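Local coordinates for protein toluene, o-xylene monooxygenase oxygenase subunit (Pseudomonas stutzeri, PDB 2INC) that forms part of the oxygenase of a multicomponent monooxygenase that acts on toluene and o-xylene, in a complex whose diiron centre probably lies in a companion subunit, at residues Y89-F94 against L159-Y164; H102-T107 against A170-D175; A153-W158 against E255-W260. One frame throughout, in Å; residues are numbered along the deposited sequence.

Contact 1: residues Y89-F94 against L159-Y164; sequences YVQGLF and LTHTAY
Phe94 and Val90 on one helix meet Tyr164 and His161 on another, joining helices 76-99 and 142-172 within the ferritin-like helical bundle of this hydroxylase family. The two segments run almost parallel, with their axes 12.4 Å from each other at closest approach, so side chains, chiefly the aromatic rings, span the space between the backbones. The phenyl ring of Phe94 and the phenol ring of Tyr164 lie at 9° to each other with centroids 5.1 Å apart. They are slid so far that they scarcely overlap, and the meeting is one of neighbouring ring atoms, Phe94 CD1 standing 3.5 Å from Tyr164 CD2. Tyr164 extends to this position with CG anti to its backbone N (chi1 -177°), and the rings reach past one another from opposite helices. Tyr164 OH is hydrogen-bonded to the backbone of the chain of another protein, which also sets an aromatic side chain edge-to-face against the phenol ring. One turn before Phe94 on the same helix, Val90 CG1 does double duty. Held anti to the backbone N (chi1 170°), it is directed at His161 and comes within 3.6 Å of His161 CE1, the valine lying roughly perpendicular to the histidine side chain; it also rests 3.5 Å above the plane of the Phe94 ring, toward the rim. His161 CB lies near the plane of the Phe94 ring, 4.3 Å from Phe94 CZ at its edge. Helix 241-268 adds Leu242 against Phe94 and Leu246 and Gln250 against His161. Gln91 brings its amide to the edge of the imidazole without bonding to it: Gln91 NE2 stops 4.1 Å from His161 ND1.

Contact 2: residues H102-T107 against A170-D175; sequences HDQMLT and ANCYPD
Tyr173 and Cys172, where helix 142-172 runs out, meet Asp103 and Gln104 of the loop between helices 76-99 and 108-117 in a partly buried contact of helix end with loop, far from the centre of the chain. Its single hydrogen bond runs from Tyr173 OH to Asp103 O, 2.6 Å, and reaches the carbonyl at a C=O...O angle of 135° and tilted from its plane. Tyr173 is the first residue to leave the helix, and its ring meets the oxygen edge-on. Asp103 O also accepts from Leu106 N at 3.3 Å, and the two donors come from opposite faces of the carbonyl plane. Cys172 holds SG anti to its backbone N (chi1 -161°), where the sulfur sits 3.9 Å from Asp103 CB and 3.6 Å from Gln104 CD. Gln104 bends at chi2 to lay its amide there, while its NE2 bonds to Gly101 O. The Asp103 carboxylate is fixed from two directions: His102 ND1 donates to Asp103 OD2, 2.8 Å, the oxygen lying in the imidazole plane and met on its anti side, and Arg165 of helix 142-172 forms a salt bridge with OD1. Val111 and Phe178 pack on Tyr173, and Asp175 makes a salt bridge with Arg108. The whole pins an inter-helix loop to the C-terminal end of a long helix, at one end of the ferritin-like bundle.

Contact 3: residues A153-W158 against E255-W260; sequences ADHLRW and ERHRRW
Asp154 carries CG anti to its carbonyl carbon (chi1 -65°), Arg256 bends at chi3 (54°) to turn NE out of line with its extended chain, and the carboxylate and guanidinium meet with His257 at one oxygen. His257 NE2 donates to Asp154 OD1 at 2.6 Å through the anti lone pair, imidazole and carboxylate nearly coplanar. Arg256 NH1 reaches the same OD1 at 3.0 Å in a salt bridge, from above the carboxylate plane. A water donates to Asp154 OD1 at 2.8 Å and accepts from Arg256 NE at 2.7 Å, giving OD1 three donors. This buried polar cluster links helices 142-172 and 241-268, whose segments run antiparallel in the ferritin-like bundle. Tyr79 OH bonds to Asp154 OD2, Asp253 shares Arg256, and Lys220 NZ bonds to His257 ND1. An alanine in place of Asp154 would probably leave His257 NE2 without its acceptor, strip Arg256 of one of its two carboxylate partners and take away the acceptor of the water that also binds Arg256 NE. The His155 ring stands obliquely to the His257 ring, planes 72° apart, with His155 CE1 4.1 Å from His257 CE1, while Trp158 CZ2 reaches toward that same carbon, tip to tip.

How the contacts relate
Helix 142-172 supplies a segment to all three contacts, taken in the order 3, 1, 2 along its length. Contact 3 lies nearest the middle of the chain, its centre about 5 Å from the chain centre, against 18 Å for contact 1 and 30 Å for contact 2. Contacts 1 and 3 have centres 15 Å apart and touch, Val90 CG2 packing 3.7 Å from Arg157 NH1. Contacts 1 and 2, with centres 16 Å apart, do not touch, yet Arg165 packs on Phe94 and bridges to Asp103. Contacts 2 and 3 are 29 Å apart between centres. None of the three includes a metal; the diiron site is probably in another chain.

Contact 1: residues Y89-F94 against L159-Y164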
loop_
_atom_site.group_PDB
_atom_site.type_symbol
_atom_site.label_atom_id
_atom_site.label_comp_id
_atom_site.label_asym_id
_atom_site.label_seq_id
_atom_site.Cartn_x
_atom_site.Cartn_y
_atom_site.Cartn_z
ATOM N N TYR B 89 9.023 10.170 -16.703
ATOM C CA TYR B 89 9.175 11.111 -17.789
ATOM C C TYR B 89 10.441 10.863 -18.640
ATOM O O TYR B 89 10.369 10.723 -19.864
ATOM C CB TYR B 89 9.122 12.533 -17.244
ATOM C CG TYR B 89 9.532 13.595 -18.229
ATOM C CD1 TYR B 89 8.778 13.844 -19.391
ATOM C CD2 TYR B 89 10.645 14.372 -18.004
ATOM C CE1 TYR B 89 9.173 14.806 -20.306
ATOM C CE2 TYR B 89 11.055 15.321 -18.923
ATOM C CZ TYR B 89 10.293 15.539 -20.070
ATOM O OH TYR B 89 10.641 16.514 -20.968
ATOM N N VAL B 90 11.595 10.819 -18.014
ATOM C CA VAL B 90 12.832 10.596 -18.760
ATOM C C VAL B 90 12.838 9.258 -19.451
ATOM O O VAL B 90 13.221 9.165 -20.622
ATOM C CB VAL B 90 14.078 10.760 -17.830
ATOM C CG1 VAL B 90 15.340 10.290 -18.551
ATOM C CG2 VAL B 90 14.181 12.188 -17.433
ATOM N N GLN B 91 12.382 8.219 -18.777
ATOM C CA GLN B 91 12.416 6.908 -19.399
ATOM C C GLN B 91 11.388 6.843 -20.547
ATOM O O GLN B 91 11.655 6.216 -21.559
ATOM C CB GLN B 91 12.336 5.739 -18.383
ATOM C CG GLN B 91 13.317 5.914 -17.133
ATOM C CD GLN B 91 14.863 5.722 -17.402
ATOM O OE1 GLN B 91 15.289 4.754 -18.043
ATOM N NE2 GLN B 91 15.689 6.650 -16.889
ATOM N N GLY B 92 10.280 7.580 -20.436
ATOM C CA GLY B 92 9.399 7.690 -21.554
ATOM C C GLY B 92 10.071 8.345 -22.743
ATOM O O GLY B 92 9.917 7.859 -23.865
ATOM N N LEU B 93 10.761 9.475 -22.517
ATOM C CA LEU B 93 11.524 10.147 -23.581
ATOM C C LEU B 93 12.468 9.212 -24.239
ATOM O O LEU B 93 12.511 9.150 -25.464
ATOM C CB LEU B 93 12.378 11.296 -23.078
ATOM C CG LEU B 93 11.590 12.580 -22.867
ATOM C CD1 LEU B 93 12.475 13.690 -22.226
ATOM C CD2 LEU B 93 10.976 13.017 -24.224
ATOM N N PHE B 94 13.256 8.503 -23.446
ATOM C CA PHE B 94 14.199 7.534 -24.024
ATOM C C PHE B 94 13.449 6.514 -24.876
ATOM O O PHE B 94 13.892 6.152 -25.973
ATOM C CB PHE B 94 14.952 6.799 -22.929
ATOM C CG PHE B 94 15.971 7.665 -22.172
ATOM C CD1 PHE B 94 16.679 7.114 -21.098
ATOM C CD2 PHE B 94 16.204 8.992 -22.527
ATOM C CE1 PHE B 94 17.595 7.846 -20.402
ATOM C CE2 PHE B 94 17.147 9.771 -21.802
ATOM C CZ PHE B 94 17.850 9.169 -20.760
ATOM N N LEU B 159 24.565 10.403 -13.748
ATOM C CA LEU B 159 25.516 9.422 -14.258
ATOM C C LEU B 159 24.766 8.299 -14.987
ATOM O O LEU B 159 25.184 7.887 -16.077
ATOM C CB LEU B 159 26.386 8.836 -13.132
ATOM C CG LEU B 159 27.136 7.501 -13.270
ATOM C CD1 LEU B 159 28.221 7.632 -14.309
ATOM C CD2 LEU B 159 27.756 7.172 -11.934
ATOM N N THR B 160 23.660 7.826 -14.402
ATOM C CA THR B 160 22.952 6.669 -14.949
ATOM C C THR B 160 22.319 7.006 -16.324
ATOM O O THR B 160 22.423 6.206 -17.279
ATOM C CB THR B 160 21.963 6.140 -13.904
ATOM O OG1 THR B 160 22.696 5.766 -12.708
ATOM C CG2 THR B 160 21.154 4.966 -14.421
ATOM N N HIS B 161 21.704 8.178 -16.445
ATOM C CA HIS B 161 21.163 8.642 -17.739
ATOM C C HIS B 161 22.286 8.652 -18.759
ATOM O O HIS B 161 22.114 8.237 -19.922
ATOM C CB HIS B 161 20.679 10.114 -17.703
ATOM C CG HIS B 161 19.543 10.417 -16.771
ATOM N ND1 HIS B 161 18.526 9.521 -16.481
ATOM C CD2 HIS B 161 19.206 11.585 -16.154
ATOM C CE1 HIS B 161 17.624 10.120 -15.714
ATOM N NE2 HIS B 161 18.016 11.367 -15.499
ATOM N N THR B 162 23.433 9.212 -18.373
ATOM C CA THR B 162 24.558 9.373 -19.283
ATOM C C THR B 162 25.088 7.988 -19.707
ATOM O O THR B 162 25.338 7.753 -20.868
ATOM C CB THR B 162 25.727 10.170 -18.586
ATOM O OG1 THR B 162 25.188 11.372 -18.036
ATOM C CG2 THR B 162 26.766 10.552 -19.618
ATOM N N ALA B 163 25.216 7.074 -18.764
ATOM C CA ALA B 163 25.607 5.668 -19.079
ATOM C C ALA B 163 24.640 5.023 -20.108
ATOM O O ALA B 163 25.065 4.402 -21.089
ATOM C CB ALA B 163 25.655 4.839 -17.827
ATOM N N TYR B 164 23.335 5.190 -19.893
ATOM C CA TYR B 164 22.327 4.606 -20.770
ATOM C C TYR B 164 22.422 5.163 -22.193
ATOM O O TYR B 164 22.522 4.412 -23.209
ATOM C CB TYR B 164 20.916 4.948 -20.171
ATOM C CG TYR B 164 19.802 4.298 -20.989
ATOM C CD1 TYR B 164 19.307 3.072 -20.619
ATOM C CD2 TYR B 164 19.249 4.941 -22.124
ATOM C CE1 TYR B 164 18.304 2.437 -21.326
ATOM C CE2 TYR B 164 18.218 4.310 -22.873
ATOM C CZ TYR B 164 17.765 3.042 -22.438
ATOM O OH TYR B 164 16.771 2.336 -23.120
#

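Contact 2: residues H102-T107 against A170-D175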
loop_
_atom_site.group_PDB
_atom_site.type_symbol
_atom_site.label_atom_id
_atom_site.label_comp_id
_atom_site.label_asym_id
_atom_site.label_seq_id
_atom_site.Cartn_x
_atom_site.Cartn_y
_atom_site.Cartn_z
ATOM N N HIS B 102 15.170 8.840 -33.336
ATOM C CA HIS B 102 15.823 10.138 -33.075
ATOM C C HIS B 102 17.361 10.173 -33.301
ATOM O O HIS B 102 17.914 11.122 -33.860
ATOM C CB HIS B 102 15.500 10.529 -31.616
ATOM C CG HIS B 102 16.325 11.647 -31.078
ATOM N ND1 HIS B 102 17.612 11.472 -30.594
ATOM C CD2 HIS B 102 16.045 12.964 -30.944
ATOM C CE1 HIS B 102 18.098 12.642 -30.219
ATOM N NE2 HIS B 102 17.159 13.559 -30.389
ATOM N N ASP B 103 18.065 9.138 -32.856
ATOM C CA ASP B 103 19.517 9.185 -32.899
ATOM C C ASP B 103 20.018 9.090 -34.327
ATOM O O ASP B 103 21.040 9.703 -34.664
ATOM C CB ASP B 103 20.126 8.070 -32.030
ATOM C CG ASP B 103 19.931 8.340 -30.517
ATOM O OD1 ASP B 103 20.166 7.404 -29.735
ATOM O OD2 ASP B 103 19.516 9.470 -30.139
ATOM N N GLN B 104 19.295 8.298 -35.137
ATOM C CA GLN B 104 19.565 8.120 -36.589
ATOM C C GLN B 104 19.461 9.416 -37.370
ATOM O O GLN B 104 20.046 9.531 -38.434
ATOM C CB GLN B 104 18.606 7.056 -37.187
ATOM C CG GLN B 104 18.890 5.575 -36.753
ATOM C CD GLN B 104 18.522 5.202 -35.262
ATOM O OE1 GLN B 104 19.049 4.210 -34.711
ATOM N NE2 GLN B 104 17.621 5.988 -34.624
ATOM N N MET B 105 18.727 10.400 -36.859
ATOM C CA MET B 105 18.550 11.676 -37.559
ATOM C C MET B 105 19.576 12.755 -37.189
ATOM O O MET B 105 19.599 13.827 -37.775
ATOM C CB MET B 105 17.150 12.251 -37.264
ATOM C CG MET B 105 15.995 11.279 -37.471
ATOM S SD MET B 105 15.957 10.828 -39.207
ATOM C CE MET B 105 15.867 12.442 -40.021
ATOM N N LEU B 106 20.401 12.519 -36.166
ATOM C CA LEU B 106 21.423 13.519 -35.784
ATOM C C LEU B 106 22.503 13.574 -36.859
ATOM O O LEU B 106 22.793 12.542 -37.499
ATOM C CB LEU B 106 22.090 13.104 -34.454
ATOM C CG LEU B 106 21.209 12.752 -33.242
ATOM C CD1 LEU B 106 22.037 12.089 -32.089
ATOM C CD2 LEU B 106 20.465 14.011 -32.786
ATOM N N THR B 107 23.129 14.738 -37.045
ATOM C CA THR B 107 24.200 14.844 -38.068
ATOM C C THR B 107 25.520 14.213 -37.613
ATOM O O THR B 107 25.759 14.044 -36.410
ATOM C CB THR B 107 24.528 16.279 -38.413
ATOM O OG1 THR B 107 25.054 16.941 -37.249
ATOM C CG2 THR B 107 23.287 17.032 -38.910
ATOM N N ALA B 170 26.462 4.332 -28.836
ATOM C CA ALA B 170 27.380 3.338 -29.342
ATOM C C ALA B 170 26.667 2.340 -30.240
ATOM O O ALA B 170 27.288 1.794 -31.165
ATOM C CB ALA B 170 28.000 2.602 -28.223
ATOM N N ASN B 171 25.418 2.014 -29.924
ATOM C CA ASN B 171 24.697 1.057 -30.765
ATOM C C ASN B 171 24.419 1.717 -32.111
ATOM O O ASN B 171 24.547 1.076 -33.148
ATOM C CB ASN B 171 23.386 0.597 -30.132
ATOM C CG ASN B 171 23.589 -0.358 -28.993
ATOM O OD1 ASN B 171 24.657 -0.942 -28.830
ATOM N ND2 ASN B 171 22.546 -0.551 -28.202
ATOM N N CYS B 172 24.025 2.987 -32.094
ATOM C CA CYS B 172 23.708 3.701 -33.326
ATOM C C CYS B 172 24.965 4.007 -34.147
ATOM O O CYS B 172 24.933 3.962 -35.388
ATOM C CB CYS B 172 22.954 4.982 -32.998
ATOM S SG CYS B 172 22.028 5.665 -34.427
ATOM N N TYR B 173 26.086 4.311 -33.482
ATOM C CA TYR B 173 27.297 4.799 -34.167
ATOM C C TYR B 173 28.489 4.073 -33.603
ATOM O O TYR B 173 29.280 4.664 -32.863
ATOM C CB TYR B 173 27.449 6.301 -33.922
ATOM C CG TYR B 173 26.295 7.089 -34.487
ATOM C CD1 TYR B 173 25.315 7.626 -33.666
ATOM C CD2 TYR B 173 26.161 7.249 -35.868
ATOM C CE1 TYR B 173 24.249 8.306 -34.190
ATOM C CE2 TYR B 173 25.111 7.931 -36.401
ATOM C CZ TYR B 173 24.162 8.468 -35.564
ATOM O OH TYR B 173 23.117 9.144 -36.113
ATOM N N PRO B 174 28.608 2.775 -33.910
ATOM C CA PRO B 174 29.610 1.898 -33.314
ATOM C C PRO B 174 31.051 2.239 -33.654
ATOM O O PRO B 174 31.987 1.714 -32.993
ATOM C CB PRO B 174 29.274 0.526 -33.878
ATOM C CG PRO B 174 27.946 0.635 -34.473
ATOM C CD PRO B 174 27.725 2.056 -34.842
ATOM N N ASP B 175 31.249 3.071 -34.671
ATOM C CA ASP B 175 32.602 3.462 -35.074
ATOM C C ASP B 175 33.131 4.670 -34.304
ATOM O O ASP B 175 34.298 5.030 -34.427
ATOM C CB ASP B 175 32.670 3.713 -36.609
ATOM C CG ASP B 175 31.773 4.930 -37.095
ATOM O OD1 ASP B 175 32.196 5.627 -38.064
ATOM O OD2 ASP B 175 30.651 5.186 -36.553
#

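Contact 3: residues A153-W158 against E255-W260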
loop_
_atom_site.group_PDB
_atom_site.type_symbol
_atom_site.label_atom_id
_atom_site.label_comp_id
_atom_site.label_asym_id
_atom_site.label_seq_id
_atom_site.Cartn_x
_atom_site.Cartn_y
_atom_site.Cartn_z
ATOM N N ALA B 153 22.161 10.959 -4.552
ATOM C CA ALA B 153 21.285 10.093 -5.348
ATOM C C ALA B 153 21.012 10.751 -6.690
ATOM O O ALA B 153 20.989 10.078 -7.719
ATOM C CB ALA B 153 20.006 9.811 -4.590
ATOM N N ASP B 154 20.713 12.055 -6.692
ATOM C CA ASP B 154 20.553 12.773 -7.982
ATOM C C ASP B 154 21.788 12.730 -8.854
ATOM O O ASP B 154 21.668 12.594 -10.073
ATOM C CB ASP B 154 20.197 14.232 -7.747
ATOM C CG ASP B 154 18.845 14.400 -7.076
ATOM O OD1 ASP B 154 18.624 15.495 -6.491
ATOM O OD2 ASP B 154 17.988 13.463 -7.102
ATOM N N HIS B 155 22.984 12.885 -8.292
ATOM C CA HIS B 155 24.150 12.874 -9.159
ATOM C C HIS B 155 24.316 11.466 -9.719
ATOM O O HIS B 155 24.750 11.310 -10.858
ATOM C CB HIS B 155 25.453 13.221 -8.379
ATOM C CG HIS B 155 25.533 14.652 -7.860
ATOM N ND1 HIS B 155 25.087 15.761 -8.554
ATOM C CD2 HIS B 155 26.033 15.128 -6.703
ATOM C CE1 HIS B 155 25.307 16.852 -7.848
ATOM N NE2 HIS B 155 25.892 16.498 -6.724
ATOM N N LEU B 156 23.942 10.455 -8.945
ATOM C CA LEU B 156 23.976 9.059 -9.478
ATOM C C LEU B 156 22.951 8.872 -10.619
ATOM O O LEU B 156 23.204 8.205 -11.625
ATOM C CB LEU B 156 23.671 8.068 -8.355
ATOM C CG LEU B 156 23.542 6.555 -8.750
ATOM C CD1 LEU B 156 24.736 6.134 -9.626
ATOM C CD2 LEU B 156 23.357 5.588 -7.575
ATOM N N ARG B 157 21.814 9.527 -10.460
ATOM C CA ARG B 157 20.777 9.519 -11.487
ATOM C C ARG B 157 21.359 10.125 -12.768
ATOM O O ARG B 157 21.164 9.571 -13.857
ATOM C CB ARG B 157 19.634 10.394 -10.986
ATOM C CG ARG B 157 18.438 10.400 -11.935
ATOM C CD ARG B 157 17.542 11.524 -11.600
ATOM N NE ARG B 157 16.382 11.536 -12.527
ATOM C CZ ARG B 157 15.709 12.625 -12.917
ATOM N NH1 ARG B 157 14.694 12.494 -13.783
ATOM N NH2 ARG B 157 16.012 13.835 -12.474
ATOM N N TRP B 158 22.102 11.237 -12.666
ATOM C CA TRP B 158 22.620 11.858 -13.898
ATOM C C TRP B 158 23.664 10.959 -14.557
ATOM O O TRP B 158 23.676 10.759 -15.795
ATOM C CB TRP B 158 23.246 13.228 -13.627
ATOM C CG TRP B 158 22.433 14.220 -12.995
ATOM C CD1 TRP B 158 21.086 14.175 -12.754
ATOM C CD2 TRP B 158 22.884 15.498 -12.533
ATOM N NE1 TRP B 158 20.680 15.358 -12.144
ATOM C CE2 TRP B 158 21.778 16.158 -11.969
ATOM C CE3 TRP B 158 24.155 16.132 -12.469
ATOM C CZ2 TRP B 158 21.870 17.421 -11.412
ATOM C CZ3 TRP B 158 24.245 17.395 -11.893
ATOM C CH2 TRP B 158 23.101 18.030 -11.370
ATOM N N GLU B 255 18.395 22.729 -9.604
ATOM C CA GLU B 255 17.669 23.823 -8.944
ATOM C C GLU B 255 17.322 23.476 -7.496
ATOM O O GLU B 255 17.440 24.320 -6.639
ATOM C CB GLU B 255 16.411 24.167 -9.739
ATOM C CG GLU B 255 16.695 24.961 -11.031
ATOM C CD GLU B 255 15.614 24.680 -12.147
ATOM O OE1 GLU B 255 14.436 24.318 -11.832
ATOM O OE2 GLU B 255 15.945 24.825 -13.348
ATOM N N ARG B 256 16.923 22.236 -7.238
ATOM C CA ARG B 256 16.701 21.762 -5.859
ATOM C C ARG B 256 17.946 21.858 -4.951
ATOM O O ARG B 256 17.875 22.329 -3.810
ATOM C CB ARG B 256 16.168 20.330 -5.861
ATOM C CG ARG B 256 15.701 19.877 -4.493
ATOM C CD ARG B 256 14.845 18.619 -4.549
ATOM N NE ARG B 256 15.514 17.508 -5.268
ATOM C CZ ARG B 256 15.160 17.151 -6.490
ATOM N NH1 ARG B 256 15.760 16.160 -7.144
ATOM N NH2 ARG B 256 14.193 17.813 -7.082
ATOM N N HIS B 257 19.091 21.376 -5.454
ATOM C CA HIS B 257 20.325 21.488 -4.723
ATOM C C HIS B 257 20.653 22.950 -4.402
ATOM O O HIS B 257 21.121 23.245 -3.312
ATOM C CB HIS B 257 21.473 20.875 -5.516
ATOM C CG HIS B 257 21.186 19.477 -5.987
ATOM N ND1 HIS B 257 21.837 18.906 -7.067
ATOM C CD2 HIS B 257 20.269 18.564 -5.573
ATOM C CE1 HIS B 257 21.373 17.676 -7.258
ATOM N NE2 HIS B 257 20.410 17.448 -6.375
ATOM N N ARG B 258 20.419 23.846 -5.358
ATOM C CA ARG B 258 20.691 25.270 -5.098
ATOM C C ARG B 258 19.745 25.810 -4.021
ATOM O O ARG B 258 20.126 26.676 -3.229
ATOM C CB ARG B 258 20.579 26.097 -6.389
ATOM C CG ARG B 258 21.760 25.970 -7.340
ATOM C CD ARG B 258 21.408 26.572 -8.697
ATOM N NE ARG B 258 22.286 26.028 -9.742
ATOM C CZ ARG B 258 22.290 26.483 -10.982
ATOM N NH1 ARG B 258 21.472 27.479 -11.303
ATOM N NH2 ARG B 258 23.094 25.933 -11.897
ATOM N N ARG B 259 18.514 25.337 -4.014
ATOM C CA ARG B 259 17.553 25.785 -2.991
ATOM C C ARG B 259 18.001 25.464 -1.554
ATOM O O ARG B 259 17.938 26.320 -0.675
ATOM C CB ARG B 259 16.173 25.213 -3.240
ATOM C CG ARG B 259 15.427 25.883 -4.434
ATOM C CD ARG B 259 13.941 25.607 -4.365
ATOM N NE ARG B 259 13.605 24.189 -4.543
ATOM C CZ ARG B 259 13.450 23.596 -5.726
ATOM N NH1 ARG B 259 13.666 24.271 -6.838
ATOM N NH2 ARG B 259 13.114 22.314 -5.806
ATOM N N TRP B 260 18.488 24.249 -1.310
ATOM C CA TRP B 260 18.941 23.909 0.034
ATOM C C TRP B 260 20.285 24.553 0.327
ATOM O O TRP B 260 20.534 24.922 1.490
ATOM C CB TRP B 260 18.909 22.407 0.332
ATOM C CG TRP B 260 20.101 21.550 -0.127
ATOM C CD1 TRP B 260 20.122 20.690 -1.178
ATOM C CD2 TRP B 260 21.361 21.383 0.549
ATOM N NE1 TRP B 260 21.354 20.029 -1.237
ATOM C CE2 TRP B 260 22.121 20.450 -0.193
ATOM C CE3 TRP B 260 21.943 21.946 1.704
ATOM C CZ2 TRP B 260 23.372 20.066 0.192
ATOM C CZ3 TRP B 260 23.197 21.592 2.057
ATOM C CH2 TRP B 260 23.914 20.653 1.320
HETATM O O HOH W 1 17.518 16.215 -4.064
#